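Local coordinates for probable quinone reductase Qor (NADPH:quinone reductase) (Zeta-crystallin homolog protein) (Mycobacterium tuberculosis, PDB 4RVU) that binds NADPH and probably catalyses the transfer of electrons from this cofactor to quinone substrates, at residues L137-P142 against S284-E289; P115-S120 against A293-A298; A231-L236 against P257-A262; A191-D196 against R209-G214. One frame throughout, in Å; residues are numbered along the deposited sequence.

Overall arrangement
Interactions 1 and 2 use successive parts of helix 280-295, with centres about 17 Å apart. Interaction 1 joins it to the end of helix 120-140, close to Y135 of the NADPH site; its R286 side chain is about 10 Å from the bound cofactor. Interaction 2 lies on the surface away from that site. Interactions 3 and 4 belong to the Rossmann-type nucleotide-binding part, their centres about 18 Å apart, and they touch: R209 NH2 of interaction 4 makes probable hydrogen bonds to L236 O (2.9 Å) and A234 O (3.1 Å) of interaction 3. Interaction 4 is about 10 Å from NADPH, measured from the L195 side chain. Interactions 1 and 3 both adjoin the second subunit.

Interaction 1: residues L137-P142 against S284-E289; sequences LKSVYP and SWRAAE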
# COMPACT_ATOMS: atom_id res chain seq x y z
N LEU A 137 9.86 -6.33 -8.05
CA LEU A 137 9.80 -7.77 -7.74
C LEU A 137 10.47 -8.15 -6.43
O LEU A 137 10.19 -9.21 -5.88
CB LEU A 137 10.44 -8.58 -8.86
CG LEU A 137 9.71 -8.57 -10.19
CD1 LEU A 137 10.60 -9.20 -11.25
CD2 LEU A 137 8.42 -9.34 -10.08
N LYS A 138 11.39 -7.32 -5.95
CA LYS A 138 12.17 -7.67 -4.77
C LYS A 138 11.83 -6.84 -3.54
O LYS A 138 12.09 -7.27 -2.42
CB LYS A 138 13.67 -7.56 -5.06
CG LYS A 138 14.20 -8.57 -6.09
CD LYS A 138 14.37 -9.95 -5.47
CE LYS A 138 14.88 -10.98 -6.48
NZ LYS A 138 16.20 -10.62 -7.02
N SER A 139 11.25 -5.66 -3.75
CA SER A 139 11.06 -4.68 -2.67
C SER A 139 9.61 -4.23 -2.49
O SER A 139 9.09 -4.23 -1.37
CB SER A 139 11.96 -3.46 -2.88
OG SER A 139 13.32 -3.84 -2.89
N VAL A 140 8.98 -3.80 -3.58
CA VAL A 140 7.58 -3.34 -3.49
C VAL A 140 6.64 -4.49 -3.13
O VAL A 140 5.86 -4.40 -2.16
CB VAL A 140 7.14 -2.62 -4.78
CG1 VAL A 140 5.63 -2.41 -4.78
CG2 VAL A 140 7.86 -1.28 -4.91
N TYR A 141 6.69 -5.57 -3.89
CA TYR A 141 6.06 -6.81 -3.50
C TYR A 141 7.07 -7.91 -3.77
O TYR A 141 7.36 -8.21 -4.92
CB TYR A 141 4.75 -7.08 -4.26
CG TYR A 141 4.25 -8.48 -3.94
CD1 TYR A 141 3.71 -8.77 -2.70
CD2 TYR A 141 4.42 -9.52 -4.84
CE1 TYR A 141 3.30 -10.06 -2.37
CE2 TYR A 141 4.01 -10.81 -4.53
CZ TYR A 141 3.46 -11.07 -3.29
OH TYR A 141 3.07 -12.35 -2.98
N PRO A 142 7.60 -8.53 -2.70
CA PRO A 142 8.63 -9.55 -2.90
C PRO A 142 8.01 -10.86 -3.37
O PRO A 142 7.52 -11.64 -2.54
CB PRO A 142 9.25 -9.71 -1.49
CG PRO A 142 8.44 -8.79 -0.56
CD PRO A 142 7.20 -8.40 -1.29
N SER A 284 23.99 0.04 -6.29
CA SER A 284 24.96 -0.96 -6.73
C SER A 284 24.43 -2.37 -6.52
O SER A 284 24.73 -3.26 -7.31
CB SER A 284 26.30 -0.78 -6.01
OG SER A 284 26.99 0.34 -6.52
N TRP A 285 23.67 -2.56 -5.46
CA TRP A 285 23.07 -3.86 -5.16
C TRP A 285 22.08 -4.26 -6.25
O TRP A 285 22.16 -5.37 -6.78
CB TRP A 285 22.40 -3.82 -3.78
CG TRP A 285 21.44 -4.95 -3.55
CD1 TRP A 285 21.72 -6.29 -3.60
CD2 TRP A 285 20.05 -4.84 -3.22
NE1 TRP A 285 20.59 -7.01 -3.33
CE2 TRP A 285 19.55 -6.15 -3.09
CE3 TRP A 285 19.18 -3.77 -3.03
CZ2 TRP A 285 18.21 -6.41 -2.77
CZ3 TRP A 285 17.86 -4.02 -2.71
CH2 TRP A 285 17.38 -5.34 -2.59
N ARG A 286 21.16 -3.36 -6.58
CA ARG A 286 20.18 -3.64 -7.63
C ARG A 286 20.82 -3.82 -9.01
O ARG A 286 20.44 -4.71 -9.77
CB ARG A 286 19.12 -2.53 -7.69
CG ARG A 286 18.40 -2.29 -6.35
CD ARG A 286 17.09 -1.53 -6.55
NE ARG A 286 16.52 -1.12 -5.26
CZ ARG A 286 15.70 -1.87 -4.52
NH1 ARG A 286 15.24 -1.40 -3.37
NH2 ARG A 286 15.34 -3.07 -4.93
N ALA A 287 21.80 -2.98 -9.33
CA ALA A 287 22.48 -3.06 -10.62
C ALA A 287 23.21 -4.40 -10.75
O ALA A 287 23.16 -5.05 -11.80
CB ALA A 287 23.44 -1.90 -10.80
N ALA A 288 23.87 -4.82 -9.68
CA ALA A 288 24.56 -6.11 -9.67
C ALA A 288 23.60 -7.30 -9.83
O ALA A 288 23.89 -8.22 -10.59
CB ALA A 288 25.40 -6.26 -8.40
N GLU A 289 22.48 -7.29 -9.11
CA GLU A 289 21.49 -8.36 -9.28
C GLU A 289 20.92 -8.36 -10.70
O GLU A 289 20.66 -9.42 -11.27
CB GLU A 289 20.37 -8.29 -8.22
CG GLU A 289 20.86 -8.38 -6.77
CD GLU A 289 19.86 -9.04 -5.82
OE1 GLU A 289 18.63 -9.02 -6.09
OE2 GLU A 289 20.30 -9.59 -4.78
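A helix-helix junction beside the NADPH site brings S139 and K138, at the C-terminal end of helix 120-140, against R286 and E289 on helix 280-295. The first helix widens here into a pi-type turn before Y141 leaves it, and both polar side chains face the neighbouring helix. The hydroxyl of S139 is gripped end-on by the R286 guanidinium. NH2 and NH1 of R286 both donate to S139 OG, at 3.0 and 3.1 Å, and the oxygen lies almost in the guanidinium plane. Arginine suits this place because its extended chain carries the planar donor group across, and serine because a short hydroxyl can accept two N-H groups at once. The rest of the guanidinium is held as well: NE bonds to F276 O, NH1 pairs with E282, and NH2 also reaches H134 ND1, which should leave little freedom to turn. The edge of the W285 ring overhangs one face only in part, CZ3 lying 3.4 Å above the plane and displaced from its centre.

A salt bridge runs alongside. The K138 chain, bent at chi2 (-78°) and again at chi4 (61°), curls its ammonium toward the E289 carboxylate. E289 OE1 is shared with H134 NE2, so this histidine links the arginine and the glutamate. Y135, an NADPH-binding residue, packs on R286. S139 and R286 also pack on R239 of the second subunit, placing the junction at the dimer contact. K138 NZ meets E289 OE1 from its syn side at 3.1 Å, while OE2 of the same carboxylate takes a weak bond from W285 NE1.

Interaction 2: residues P115-S120 against A293-A298; sequences PDDVTS and AINSEA. Unlike the reference sequence in segment 293-298: N295 (reference Gly).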
# COMPACT_ATOMS: atom_id res chain seq x y z
N PRO A 115 29.45 -4.75 -17.75
CA PRO A 115 30.26 -5.97 -17.88
C PRO A 115 30.82 -6.07 -19.30
O PRO A 115 30.20 -5.56 -20.25
CB PRO A 115 29.25 -7.09 -17.62
CG PRO A 115 28.20 -6.45 -16.76
CD PRO A 115 28.07 -5.06 -17.32
N ASP A 116 31.98 -6.69 -19.46
CA ASP A 116 32.62 -6.71 -20.77
C ASP A 116 31.85 -7.50 -21.83
O ASP A 116 32.07 -7.30 -23.03
CB ASP A 116 34.05 -7.25 -20.66
CG ASP A 116 34.99 -6.28 -19.97
OD1 ASP A 116 34.73 -5.05 -20.00
OD2 ASP A 116 36.01 -6.74 -19.41
N ASP A 117 30.93 -8.37 -21.41
CA ASP A 117 30.16 -9.18 -22.36
C ASP A 117 28.79 -8.58 -22.70
O ASP A 117 27.97 -9.22 -23.37
CB ASP A 117 29.99 -10.60 -21.84
CG ASP A 117 29.16 -10.66 -20.57
OD1 ASP A 117 29.30 -9.75 -19.72
OD2 ASP A 117 28.37 -11.60 -20.42
N VAL A 118 28.54 -7.36 -22.23
CA VAL A 118 27.26 -6.68 -22.47
C VAL A 118 27.50 -5.47 -23.38
O VAL A 118 28.37 -4.63 -23.10
CB VAL A 118 26.62 -6.21 -21.13
CG1 VAL A 118 25.33 -5.42 -21.39
CG2 VAL A 118 26.34 -7.41 -20.23
N THR A 119 26.76 -5.40 -24.49
CA THR A 119 26.92 -4.27 -25.41
C THR A 119 26.32 -3.01 -24.82
O THR A 119 25.48 -3.05 -23.91
CB THR A 119 26.26 -4.49 -26.78
OG1 THR A 119 24.84 -4.58 -26.61
CG2 THR A 119 26.78 -5.75 -27.46
N SER A 120 26.76 -1.88 -25.35
CA SER A 120 26.27 -0.60 -24.85
C SER A 120 24.78 -0.43 -25.15
O SER A 120 24.05 0.14 -24.34
CB SER A 120 27.10 0.54 -25.45
OG SER A 120 28.46 0.42 -25.05
N ALA A 293 21.42 -11.48 -13.38
CA ALA A 293 20.29 -12.09 -14.07
C ALA A 293 20.50 -12.11 -15.59
O ALA A 293 20.19 -13.10 -16.25
CB ALA A 293 18.98 -11.38 -13.71
N ILE A 294 20.99 -11.04 -16.14
CA ILE A 294 21.30 -11.02 -17.55
C ILE A 294 22.37 -12.06 -17.90
O ILE A 294 22.29 -12.77 -18.87
CB ILE A 294 21.79 -9.63 -17.94
CG1 ILE A 294 20.66 -8.64 -17.87
CG2 ILE A 294 22.43 -9.60 -19.32
CD1 ILE A 294 21.07 -7.25 -18.18
N ASN A 295 23.45 -12.11 -17.12
CA ASN A 295 24.53 -13.03 -17.48
C ASN A 295 24.23 -14.49 -17.22
O ASN A 295 24.88 -15.30 -17.81
CB ASN A 295 25.90 -12.66 -16.95
CG ASN A 295 27.11 -13.26 -17.79
OD1 ASN A 295 26.95 -13.87 -18.90
ND2 ASN A 295 28.32 -13.09 -17.26
N SER A 296 23.26 -14.80 -16.37
CA SER A 296 22.86 -16.20 -16.25
C SER A 296 21.75 -16.55 -17.24
O SER A 296 21.31 -17.71 -17.31
CB SER A 296 22.39 -16.50 -14.82
OG SER A 296 21.16 -15.86 -14.52
N GLU A 297 21.32 -15.55 -18.01
CA GLU A 297 20.19 -15.68 -18.93
C GLU A 297 18.89 -15.98 -18.19
O GLU A 297 17.95 -16.52 -18.77
CB GLU A 297 20.47 -16.71 -20.04
CG GLU A 297 21.61 -16.32 -20.96
CD GLU A 297 21.81 -17.29 -22.12
OE1 GLU A 297 22.65 -18.19 -22.01
OE2 GLU A 297 21.12 -17.13 -23.15
N ALA A 298 18.84 -15.61 -16.91
CA ALA A 298 17.58 -15.56 -16.17
C ALA A 298 16.66 -14.58 -16.88
O ALA A 298 15.44 -14.78 -16.95
CB ALA A 298 17.82 -15.12 -14.74
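Two polar side chains, D117 and N295, meet across the surface where the loop before helix 120-140 faces the end of helix 280-295. The reference sequence has glycine in place of N295, so this polar approach is particular to the deposited chain. The closest atoms are both acceptors as modelled: D117 OD2 lies 3.1 Å from N295 OD1, and these do not form a hydrogen bond. N295 ND2 stands farther off, 3.5 Å from the same D117 OD2, with the carboxylate and amide planes turned 52° apart. D117 CG sits between its backbone N and carbonyl carbon (chi1 64°), a torsion that directs the carboxylate across to the helix.

Among apolar groups, V118 and I294 face each other, but V118 CG2 and I294 CG2 come no closer than 4.6 Å, at most a marginal approach.

Backbone bonds shape both partners. D117 is the third residue of a type I turn from P115 to V118, closed by V118 N to P115 O at 3.1 Å, and T119 N-caps helix 120-140 through V122 N. R90 ties down this loop by bonding to V118 O and S120 OG. On the facing segment, E297 takes a positive phi and ends helix 280-295 in a Schellman motif, with E297 N bonded to I294 O at 3.1 Å.

Two oxygens this close would be expected to repel. Because an amide's O and N are hard to tell apart in electron density, the opposite amide orientation, putting an N-H donor nearer the carboxylate, may be the more favourable one.

Interaction 3: residues A231-L236 against P257-A262; sequences ASLASL and PQRLNA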
# COMPACT_ATOMS: atom_id res chain seq x y z
N ALA A 231 -9.60 -2.42 -13.36
CA ALA A 231 -9.45 -3.84 -13.59
C ALA A 231 -8.35 -4.46 -12.72
O ALA A 231 -8.51 -5.56 -12.19
CB ALA A 231 -9.18 -4.11 -15.06
N SER A 232 -7.22 -3.76 -12.59
CA SER A 232 -6.14 -4.21 -11.73
C SER A 232 -6.63 -4.38 -10.30
O SER A 232 -6.40 -5.42 -9.66
CB SER A 232 -4.99 -3.20 -11.73
OG SER A 232 -4.38 -3.12 -13.00
N LEU A 233 -7.30 -3.36 -9.80
CA LEU A 233 -7.81 -3.39 -8.42
C LEU A 233 -8.79 -4.56 -8.22
O LEU A 233 -8.74 -5.25 -7.20
CB LEU A 233 -8.47 -2.05 -8.07
CG LEU A 233 -9.04 -1.94 -6.65
CD1 LEU A 233 -7.93 -2.13 -5.64
CD2 LEU A 233 -9.74 -0.61 -6.43
N ALA A 234 -9.64 -4.80 -9.21
CA ALA A 234 -10.64 -5.87 -9.13
C ALA A 234 -10.06 -7.28 -9.28
O ALA A 234 -10.77 -8.27 -9.03
CB ALA A 234 -11.74 -5.64 -10.17
N SER A 235 -8.81 -7.39 -9.72
CA SER A 235 -8.20 -8.69 -9.97
C SER A 235 -7.38 -9.27 -8.82
O SER A 235 -6.85 -10.38 -8.93
CB SER A 235 -7.33 -8.64 -11.23
OG SER A 235 -8.09 -8.16 -12.32
N LEU A 236 -7.28 -8.54 -7.71
CA LEU A 236 -6.36 -8.91 -6.63
C LEU A 236 -6.84 -9.99 -5.65
O LEU A 236 -8.02 -10.06 -5.31
CB LEU A 236 -6.00 -7.68 -5.81
CG LEU A 236 -4.99 -6.75 -6.48
CD1 LEU A 236 -5.07 -5.38 -5.85
CD2 LEU A 236 -3.59 -7.33 -6.33
N PRO A 257 -10.33 5.41 -0.76
CA PRO A 257 -9.62 4.35 -0.04
C PRO A 257 -10.51 3.17 0.31
O PRO A 257 -10.01 2.05 0.42
CB PRO A 257 -9.15 5.06 1.23
CG PRO A 257 -8.98 6.48 0.81
CD PRO A 257 -10.13 6.73 -0.14
N GLN A 258 -11.81 3.39 0.47
CA GLN A 258 -12.72 2.28 0.76
C GLN A 258 -12.80 1.27 -0.38
O GLN A 258 -13.23 0.13 -0.18
CB GLN A 258 -14.12 2.77 1.16
CG GLN A 258 -14.16 3.39 2.57
CD GLN A 258 -14.18 2.35 3.68
OE1 GLN A 258 -13.90 1.17 3.46
NE2 GLN A 258 -14.53 2.79 4.89
N ARG A 259 -12.40 1.67 -1.59
CA ARG A 259 -12.28 0.71 -2.67
C ARG A 259 -11.25 -0.36 -2.34
O ARG A 259 -11.38 -1.50 -2.76
CB ARG A 259 -11.94 1.40 -4.00
CG ARG A 259 -13.07 2.28 -4.53
CD ARG A 259 -12.63 3.09 -5.74
NE ARG A 259 -12.27 2.23 -6.85
CZ ARG A 259 -11.59 2.64 -7.92
NH1 ARG A 259 -11.21 3.90 -8.03
NH2 ARG A 259 -11.30 1.78 -8.89
N LEU A 260 -10.22 0.02 -1.58
CA LEU A 260 -9.16 -0.93 -1.23
C LEU A 260 -9.67 -1.96 -0.23
O LEU A 260 -9.20 -3.10 -0.19
CB LEU A 260 -7.93 -0.20 -0.67
CG LEU A 260 -7.35 0.95 -1.49
CD1 LEU A 260 -6.12 1.55 -0.79
CD2 LEU A 260 -6.98 0.49 -2.91
N ASN A 261 -10.63 -1.54 0.59
CA ASN A 261 -11.29 -2.41 1.54
C ASN A 261 -12.14 -3.43 0.77
O ASN A 261 -11.94 -4.62 0.88
CB ASN A 261 -12.14 -1.54 2.48
CG ASN A 261 -12.89 -2.35 3.53
OD1 ASN A 261 -12.86 -3.58 3.55
ND2 ASN A 261 -13.58 -1.64 4.42
N ALA A 262 -13.07 -2.93 -0.04
CA ALA A 262 -13.96 -3.78 -0.82
C ALA A 262 -13.19 -4.78 -1.70
O ALA A 262 -13.63 -5.92 -1.89
CB ALA A 262 -14.89 -2.93 -1.66
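L233 divides its two methyls between neighbours on the short helix 258-262. Its CD1 meets L260 CD2 at 3.9 Å, the two leucines crossing at about a right angle. The other methyl, CD2, lies against R259, touching both the aliphatic part and the guanidinium: L233 CD2 is 3.8 Å from R259 CB and equally 3.8 Å from R259 NH2. With CG anti to the backbone N (chi1 -180°), L233 spreads both branches toward the facing helix. Leucine suits this buried position, and arginine lets its long chain pack on a methyl while its charge reaches farther.

That charge is positioned by D230, which forms a salt bridge with R259 NH2 from the same helix that carries L233. Helix 229-234 ends close by, where S235 OG donates to A231 O. Both leucines touch V266. L260 packs on L268 of the second subunit, while Q258 bonds to Y55 of that subunit, so the short helix belongs to the dimer interface too.

Helix 258-262 sits in the connection from strand 240-244 to strand 267-269. Helix 229-234, with L233 resting on L242, links the adjacent parallel strands 217-222 and 240-244: a beta-alpha-beta crossover with the Rossmann-type layering of helix over parallel sheet.

Interaction 4: residues A191-D196 against R209-G214; sequences ADVVLD and RELTGG
The methyl ends of V193 and L211 meet head-on, joining the edge strand 193-195 to the last turn of helix 201-212. The contact between the segments is apolar: V193 CG1 lies 3.7 Å from L211 CD1, and V193 CG2 lies 4.0 Å from L211 CD2. L211 places CG opposite its carbonyl carbon (chi1 -61°), which sends both methyls toward V193. L195, two residues along and on the same side of the strand, adds a looser touch, its CD1 being 4.3 Å from L211 CD1. The intervening V194 points the other way, toward helix 180-188. A beta-branched valine suits the extended strand, while leucine extends far enough from the helix to meet it. I174 also packs on both L195 and L211.

Polar bonds fix the ends. R172 connects the two segments indirectly, with NE in a salt bridge to D192 OD2 and NH1 bonded to L211 O. On the helix, R209 O accepts T212 N at 3.0 Å and also G214 N, the two donors coming from opposite faces of its plane. G213, with positive phi, makes the Schellman turn here, and the backbone angles of both G213 and G214 favour glycine. R209 then folds its own side chain back over the turn: NH1 donates to G214 O at 3.0 Å, while NH2 bonds to A234 O and L236 O, tying the turn to segment 231-236.

Helix 201-212 leads from edge strand 193-195 to strand 217-222 on the far side of strands 172-176 and 148-151. This long crossover, in the 3-2-1-4-5-6 parallel sheet, is the hallmark of the dinucleotide-binding Rossmann fold.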
# COMPACT_ATOMS: atom_id res chain seq x y z
N ALA A 191 5.31 -15.39 -20.19
CA ALA A 191 3.94 -15.17 -19.73
C ALA A 191 3.15 -16.45 -19.90
O ALA A 191 3.24 -17.09 -20.95
CB ALA A 191 3.28 -14.03 -20.49
N ASP A 192 2.41 -16.84 -18.87
CA ASP A 192 1.68 -18.10 -18.92
C ASP A 192 0.39 -17.91 -19.71
O ASP A 192 -0.04 -18.80 -20.45
CB ASP A 192 1.40 -18.63 -17.52
CG ASP A 192 0.90 -20.06 -17.54
OD1 ASP A 192 1.60 -20.93 -18.11
OD2 ASP A 192 -0.20 -20.31 -17.01
N VAL A 193 -0.22 -16.74 -19.57
CA VAL A 193 -1.42 -16.39 -20.32
C VAL A 193 -1.38 -14.92 -20.69
O VAL A 193 -1.02 -14.07 -19.87
CB VAL A 193 -2.71 -16.66 -19.49
CG1 VAL A 193 -3.93 -16.08 -20.20
CG2 VAL A 193 -2.91 -18.14 -19.25
N VAL A 194 -1.77 -14.61 -21.93
CA VAL A 194 -1.83 -13.23 -22.40
C VAL A 194 -3.27 -12.82 -22.68
O VAL A 194 -3.98 -13.49 -23.43
CB VAL A 194 -0.99 -13.05 -23.68
CG1 VAL A 194 -1.03 -11.60 -24.14
CG2 VAL A 194 0.45 -13.49 -23.43
N LEU A 195 -3.70 -11.72 -22.07
CA LEU A 195 -5.07 -11.23 -22.22
C LEU A 195 -5.13 -9.94 -23.02
O LEU A 195 -4.13 -9.23 -23.16
CB LEU A 195 -5.69 -10.98 -20.84
CG LEU A 195 -5.83 -12.21 -19.96
CD1 LEU A 195 -6.29 -11.83 -18.56
CD2 LEU A 195 -6.80 -13.19 -20.60
N ASP A 196 -6.31 -9.62 -23.54
CA ASP A 196 -6.52 -8.31 -24.13
C ASP A 196 -6.72 -7.28 -23.02
O ASP A 196 -6.99 -7.64 -21.87
CB ASP A 196 -7.75 -8.32 -25.03
CG ASP A 196 -7.63 -9.31 -26.17
OD1 ASP A 196 -6.64 -9.22 -26.93
OD2 ASP A 196 -8.51 -10.18 -26.28
N ARG A 209 -9.71 -14.21 -12.43
CA ARG A 209 -10.19 -15.15 -11.42
C ARG A 209 -10.28 -16.57 -11.99
O ARG A 209 -9.86 -17.53 -11.34
CB ARG A 209 -11.56 -14.72 -10.86
CG ARG A 209 -11.58 -13.33 -10.23
CD ARG A 209 -11.69 -13.33 -8.71
NE ARG A 209 -11.47 -11.98 -8.19
CZ ARG A 209 -10.67 -11.68 -7.17
NH1 ARG A 209 -10.02 -12.65 -6.53
NH2 ARG A 209 -10.52 -10.43 -6.79
N GLU A 210 -10.80 -16.68 -13.21
CA GLU A 210 -10.88 -17.96 -13.91
C GLU A 210 -9.52 -18.66 -13.91
O GLU A 210 -9.42 -19.85 -13.62
CB GLU A 210 -11.39 -17.78 -15.34
CG GLU A 210 -11.46 -19.08 -16.15
CD GLU A 210 -12.01 -18.87 -17.55
OE1 GLU A 210 -11.94 -17.74 -18.07
OE2 GLU A 210 -12.51 -19.86 -18.14
N LEU A 211 -8.48 -17.88 -14.21
CA LEU A 211 -7.13 -18.43 -14.37
C LEU A 211 -6.48 -18.77 -13.04
O LEU A 211 -5.54 -19.57 -12.99
CB LEU A 211 -6.25 -17.43 -15.12
CG LEU A 211 -6.72 -17.11 -16.53
CD1 LEU A 211 -5.97 -15.90 -17.07
CD2 LEU A 211 -6.52 -18.32 -17.43
N THR A 212 -6.96 -18.14 -11.97
CA THR A 212 -6.34 -18.28 -10.66
C THR A 212 -7.26 -19.03 -9.70
O THR A 212 -6.99 -19.10 -8.49
CB THR A 212 -6.00 -16.91 -10.06
OG1 THR A 212 -7.13 -16.03 -10.18
CG2 THR A 212 -4.81 -16.28 -10.79
N GLY A 213 -8.35 -19.58 -10.24
CA GLY A 213 -9.30 -20.34 -9.44
C GLY A 213 -10.14 -19.49 -8.51
O GLY A 213 -10.51 -19.92 -7.42
N GLY A 214 -10.45 -18.28 -8.94
CA GLY A 214 -11.22 -17.36 -8.13
C GLY A 214 -10.37 -16.55 -7.17
O GLY A 214 -10.82 -15.51 -6.67